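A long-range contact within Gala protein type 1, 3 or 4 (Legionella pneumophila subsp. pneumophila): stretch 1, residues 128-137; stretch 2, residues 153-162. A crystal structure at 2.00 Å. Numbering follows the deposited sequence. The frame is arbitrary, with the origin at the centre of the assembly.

Stretch 1 (128-137) TKVGAGYLAQ
Stretch 2, residues 153-162: EGVIALASNI

How do the two stretches lie against each other? Each is largely helical, stretch 1 from Lys129 onward and stretch 2 already at Glu153, in a helix that begins earlier in the chain, and the pair runs nearly parallel: their N-to-C directions differ by 3° and the axes approach to 7.8 Å, close packing that small residues permit. The register is set by Lys129 CA to Gly154 CA at 4.0 Å and Ala136 CA to Leu158 CA at 4.5 Å. Together they bury 447 Å².

What happens at the start of stretch 1? Thr128 (chi1 p) caps its helix, OG1 accepting from Val130 N at 3.1 Å. Lys129 follows at phi/psi -58/-26, its CB 3.8 Å from Gly154 N. Its p, t, t, m side chain starts toward stretch 2 and passes with CD 3.5 Å from CD of the extended Glu153 (chi1 and chi2 t), while its end leads away. A water donates to Lys129 O (2.9 Å) and Glu153 OE2 (3.3 Å). A CB on Gly154 would lie only 3.3 Å from Ala132 CB, so glycine suits the spot.

Which residues fill the middle? Ala132 (-60/-36) points toward stretch 2, with CB 3.4 Å from Gly154 O and 4.1 Å from Leu158 CG. Gly133 CA lies 4.2 Å from Ala157 CB. Leu135, m,t like Leu158, sets CB 3.7 Å from Leu158 CD2, an apolar contact between buried side chains.

How is the far end fastened? Asn161 (chi1 t, chi2 -28°) points toward stretch 1, and ND2 donates to Leu135 O at 2.8 Å, the only direct hydrogen bond across the contact. Ala136 (-66/-18) is buried, its CB 3.2 Å from Ala157 O and 3.9 Å from Ala157 CB; its short side chain fits this close approach. Ser160 (chi1 p) turns OG back to Ala157 O in a very short 2.4 Å hydrogen bond.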

# COMPACT_ATOMS: atom_id res chain seq x y z
N THR A 128 -17.04 -5.33 1.25
CA THR A 128 -17.94 -4.65 0.33
C THR A 128 -18.85 -3.70 1.08
O THR A 128 -18.67 -3.48 2.27
CB THR A 128 -18.80 -5.65 -0.47
OG1 THR A 128 -19.79 -6.22 0.40
CG2 THR A 128 -17.92 -6.76 -1.04
N LYS A 129 -19.84 -3.15 0.37
CA LYS A 129 -20.85 -2.30 1.01
C LYS A 129 -21.59 -3.04 2.12
O LYS A 129 -22.12 -2.43 3.05
CB LYS A 129 -21.85 -1.79 -0.04
CG LYS A 129 -22.58 -2.89 -0.80
CD LYS A 129 -23.46 -2.30 -1.90
CE LYS A 129 -24.26 -3.38 -2.62
NZ LYS A 129 -23.40 -4.39 -3.27
N VAL A 130 -21.65 -4.37 2.02
CA VAL A 130 -22.32 -5.17 3.04
C VAL A 130 -21.53 -5.12 4.35
O VAL A 130 -22.10 -4.91 5.43
CB VAL A 130 -22.50 -6.64 2.60
CG1 VAL A 130 -23.08 -7.47 3.73
CG2 VAL A 130 -23.40 -6.71 1.37
N GLY A 131 -20.21 -5.28 4.26
CA GLY A 131 -19.35 -5.17 5.42
C GLY A 131 -19.37 -3.78 6.03
O GLY A 131 -19.35 -3.62 7.25
N ALA A 132 -19.39 -2.76 5.17
CA ALA A 132 -19.47 -1.38 5.65
C ALA A 132 -20.74 -1.19 6.47
O ALA A 132 -20.75 -0.46 7.46
CB ALA A 132 -19.42 -0.41 4.49
N GLY A 133 -21.81 -1.86 6.04
CA GLY A 133 -23.07 -1.83 6.77
C GLY A 133 -22.91 -2.35 8.19
O GLY A 133 -23.48 -1.79 9.14
N TYR A 134 -22.13 -3.42 8.34
CA TYR A 134 -21.86 -3.98 9.65
C TYR A 134 -21.07 -3.00 10.52
O TYR A 134 -21.36 -2.82 11.70
CB TYR A 134 -21.09 -5.29 9.52
CG TYR A 134 -21.81 -6.37 8.74
CD1 TYR A 134 -23.20 -6.48 8.77
CD2 TYR A 134 -21.10 -7.27 7.96
CE1 TYR A 134 -23.85 -7.47 8.05
CE2 TYR A 134 -21.73 -8.26 7.25
CZ TYR A 134 -23.11 -8.36 7.29
OH TYR A 134 -23.73 -9.36 6.57
N LEU A 135 -20.07 -2.36 9.90
CA LEU A 135 -19.17 -1.47 10.62
C LEU A 135 -19.89 -0.18 11.01
O LEU A 135 -19.48 0.51 11.95
CB LEU A 135 -17.94 -1.16 9.76
CG LEU A 135 -16.97 -2.32 9.55
CD1 LEU A 135 -15.97 -2.02 8.46
CD2 LEU A 135 -16.25 -2.61 10.86
N ALA A 136 -20.95 0.13 10.28
CA ALA A 136 -21.75 1.32 10.58
C ALA A 136 -22.44 1.21 11.93
O ALA A 136 -22.88 2.20 12.50
CB ALA A 136 -22.77 1.55 9.48
N GLN A 137 -22.54 -0.02 12.45
CA GLN A 137 -23.18 -0.26 13.74
C GLN A 137 -22.16 -0.51 14.85
O GLN A 137 -22.53 -0.78 15.99
CB GLN A 137 -24.14 -1.45 13.63
CG GLN A 137 -25.16 -1.32 12.52
CD GLN A 137 -26.13 -0.17 12.75
OE1 GLN A 137 -26.36 0.25 13.89
NE2 GLN A 137 -26.70 0.34 11.67
N GLU A 153 -22.82 3.35 -1.26
CA GLU A 153 -23.72 2.74 -0.27
C GLU A 153 -22.95 2.40 1.01
O GLU A 153 -23.43 2.64 2.12
CB GLU A 153 -24.38 1.49 -0.86
CG GLU A 153 -25.30 0.77 0.10
CD GLU A 153 -26.04 -0.39 -0.56
OE1 GLU A 153 -26.37 -0.28 -1.76
OE2 GLU A 153 -26.27 -1.41 0.12
N GLY A 154 -21.75 1.86 0.84
CA GLY A 154 -20.89 1.55 1.96
C GLY A 154 -20.53 2.73 2.86
O GLY A 154 -20.74 2.66 4.07
N VAL A 155 -19.99 3.80 2.28
CA VAL A 155 -19.53 4.93 3.07
C VAL A 155 -20.70 5.79 3.55
O VAL A 155 -20.58 6.54 4.52
CB VAL A 155 -18.53 5.82 2.29
CG1 VAL A 155 -17.26 5.03 1.98
CG2 VAL A 155 -19.16 6.38 1.02
N ILE A 156 -21.84 5.69 2.86
CA ILE A 156 -23.05 6.36 3.33
C ILE A 156 -23.47 5.72 4.65
O ILE A 156 -23.83 6.42 5.60
CB ILE A 156 -24.18 6.28 2.28
CG1 ILE A 156 -23.88 7.24 1.13
CG2 ILE A 156 -25.52 6.62 2.90
CD1 ILE A 156 -24.81 7.10 -0.05
N ALA A 157 -23.40 4.40 4.73
CA ALA A 157 -23.70 3.71 5.99
C ALA A 157 -22.70 4.12 7.07
O ALA A 157 -23.10 4.47 8.18
CB ALA A 157 -23.68 2.20 5.79
N LEU A 158 -21.42 4.11 6.73
CA LEU A 158 -20.38 4.51 7.67
C LEU A 158 -20.56 5.94 8.16
O LEU A 158 -20.27 6.24 9.32
CB LEU A 158 -18.99 4.35 7.04
CG LEU A 158 -18.53 2.92 6.76
CD1 LEU A 158 -17.24 2.93 5.93
CD2 LEU A 158 -18.31 2.16 8.07
N ALA A 159 -21.05 6.82 7.29
CA ALA A 159 -21.24 8.22 7.64
C ALA A 159 -22.25 8.38 8.78
O ALA A 159 -22.21 9.37 9.52
CB ALA A 159 -21.70 9.02 6.42
N SER A 160 -23.15 7.41 8.92
CA SER A 160 -24.18 7.46 9.95
C SER A 160 -23.66 6.99 11.31
O SER A 160 -24.32 7.21 12.33
CB SER A 160 -25.39 6.60 9.55
OG SER A 160 -25.05 5.23 9.45
N ASN A 161 -22.50 6.35 11.32
CA ASN A 161 -21.91 5.87 12.57
C ASN A 161 -21.33 7.03 13.38
O ASN A 161 -20.27 7.56 13.05
CB ASN A 161 -20.82 4.82 12.31
CG ASN A 161 -20.37 4.10 13.58
OD1 ASN A 161 -20.44 4.66 14.68
ND2 ASN A 161 -19.89 2.87 13.43
N ILE A 162 -22.03 7.37 14.45
CA ILE A 162 -21.71 8.54 15.26
C ILE A 162 -20.39 8.39 16.04
O ILE A 162 -19.79 9.37 16.49
CB ILE A 162 -22.87 8.83 16.24
CG1 ILE A 162 -23.23 10.32 16.22
CG2 ILE A 162 -22.58 8.31 17.64
CD1 ILE A 162 -23.96 10.72 14.95
O HOH W 1 -24.88 -1.56 3.10
O HOH W 2 -25.83 3.80 12.54